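Local atomic coordinates of malonyl acyl carrier protein transacylase (Streptococcus pneumoniae, PDB entry 3IM8), a protein that probably transfers the malonyl group from malonyl-CoA to the holo acyl carrier protein, a step of fatty acid synthesis. Residues 274-279 and 291-295. Numbering follows the deposited sequence.
Sequences PGKVLS and LAHVE
In the beta-alpha-beta unit made of strand 268-272, helix 277-285 and strand 290-294, the turn into the helix and the helix's first residues rest on an edge strand of the parallel sheet, 290-294, and the residue just after it, pairing Lys-276 with His-293, Ser-279 with Leu-291 and His-293, and Gly-275 with Glu-295. Lys-276, the N-cap residue, lays its CB over the centre of the His-293 imidazole, 3.9 Å from the centroid and 4° off the ring normal, a CH-pi contact. Farther along the lysine side chain, CD of Lys-276 stands 3.8 Å from NE2 of His-293, before bends at chi3 and chi4 carry NZ away. In the first turn of the helix, Ser-279 packs against both methyls of Leu-291: CD1 lies 3.6 Å from Ser-279 OG, and CD2 reaches the carbonyl O of Ser-279 at 3.4 Å. The hydroxyl of Ser-279 also meets His-293 CB, while hydrogen-bonding to Glu-271 on the neighbouring strand; the other carboxylate oxygen of Glu-271 takes Leu-278 N. Where strand 290-294 ends, Glu-295 has CG between its backbone N and carbonyl carbon (chi1 70°) and an extended chain beyond, which brings OE1 to Gly-275 N. This hydrogen bond is short, 2.6 Å, and bent to 146°, with the N-H arriving from above the carboxylate plane. A water donates to Gly-275 O at 2.6 Å and is weakly linked to His-293 ND1. Both peptide polar atoms of Gly-275 are thus engaged, so a direct bond and a water-mediated link, weak at its histidine end, tie the turn to the strand end while aliphatic and ring contacts seat the helix start on the strand.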
# COMPACT_ATOMS: atom_id res chain seq x y z
N PRO A 274 6.80 -6.51 -4.35
CA PRO A 274 6.44 -7.95 -4.31
C PRO A 274 4.97 -8.24 -4.48
O PRO A 274 4.13 -7.42 -4.10
CB PRO A 274 6.87 -8.36 -2.88
CG PRO A 274 6.90 -7.03 -2.07
CD PRO A 274 7.37 -6.03 -3.08
N GLY A 275 4.64 -9.43 -4.97
CA GLY A 275 3.24 -9.85 -4.99
C GLY A 275 2.43 -9.36 -6.18
O GLY A 275 2.91 -8.56 -6.98
N LYS A 276 1.20 -9.87 -6.27
CA LYS A 276 0.23 -9.53 -7.29
C LYS A 276 -1.17 -9.16 -6.69
O LYS A 276 -2.23 -9.40 -7.28
CB LYS A 276 0.17 -10.66 -8.35
CG LYS A 276 -0.47 -11.98 -7.96
CD LYS A 276 -0.56 -12.91 -9.19
CE LYS A 276 0.07 -14.31 -8.90
NZ LYS A 276 -0.97 -15.27 -8.45
N VAL A 277 -1.16 -8.50 -5.53
CA VAL A 277 -2.42 -8.15 -4.84
C VAL A 277 -3.24 -7.07 -5.62
O VAL A 277 -4.43 -7.21 -5.80
CB VAL A 277 -2.21 -7.69 -3.36
CG1 VAL A 277 -3.57 -7.25 -2.74
CG2 VAL A 277 -1.51 -8.79 -2.50
N LEU A 278 -2.59 -5.98 -6.05
CA LEU A 278 -3.30 -4.93 -6.78
C LEU A 278 -3.83 -5.42 -8.12
O LEU A 278 -4.97 -5.04 -8.52
CB LEU A 278 -2.43 -3.67 -6.94
CG LEU A 278 -1.88 -3.19 -5.59
CD1 LEU A 278 -1.01 -1.87 -5.68
CD2 LEU A 278 -2.99 -3.01 -4.49
N SER A 279 -3.03 -6.22 -8.82
CA SER A 279 -3.51 -6.87 -10.06
C SER A 279 -4.82 -7.63 -9.88
O SER A 279 -5.73 -7.44 -10.67
CB SER A 279 -2.46 -7.82 -10.64
OG SER A 279 -1.26 -7.12 -10.85
N LEU A 291 -3.04 -5.54 -18.03
CA LEU A 291 -2.42 -5.66 -16.72
C LEU A 291 -1.27 -6.65 -16.76
O LEU A 291 -1.29 -7.63 -17.52
CB LEU A 291 -3.47 -6.14 -15.77
CG LEU A 291 -3.32 -6.40 -14.27
CD1 LEU A 291 -2.90 -5.18 -13.44
CD2 LEU A 291 -4.76 -6.79 -13.91
N ALA A 292 -0.28 -6.37 -15.90
CA ALA A 292 0.95 -7.10 -15.80
C ALA A 292 1.48 -6.77 -14.42
O ALA A 292 1.16 -5.72 -13.85
CB ALA A 292 1.89 -6.58 -16.85
N HIS A 293 2.28 -7.66 -13.87
CA HIS A 293 2.98 -7.36 -12.64
C HIS A 293 4.42 -7.80 -12.78
O HIS A 293 4.69 -8.70 -13.55
CB HIS A 293 2.28 -8.03 -11.47
CG HIS A 293 2.27 -9.53 -11.54
ND1 HIS A 293 3.26 -10.32 -10.96
CD2 HIS A 293 1.39 -10.39 -12.10
CE1 HIS A 293 2.99 -11.59 -11.17
NE2 HIS A 293 1.86 -11.66 -11.87
N VAL A 294 5.34 -7.18 -12.04
CA VAL A 294 6.72 -7.61 -12.03
C VAL A 294 7.19 -7.72 -10.59
O VAL A 294 7.16 -6.71 -9.86
CB VAL A 294 7.63 -6.63 -12.84
CG1 VAL A 294 9.08 -7.13 -12.81
CG2 VAL A 294 7.22 -6.60 -14.27
N GLU A 295 7.57 -8.94 -10.17
CA GLU A 295 8.14 -9.15 -8.81
C GLU A 295 9.42 -10.03 -8.81
O GLU A 295 10.12 -10.10 -7.80
CB GLU A 295 7.10 -9.80 -7.88
CG GLU A 295 6.81 -11.24 -8.27
CD GLU A 295 5.85 -11.92 -7.35
OE1 GLU A 295 5.69 -11.49 -6.20
OE2 GLU A 295 5.20 -12.87 -7.81
O HOH W 1 4.37 -7.83 -8.99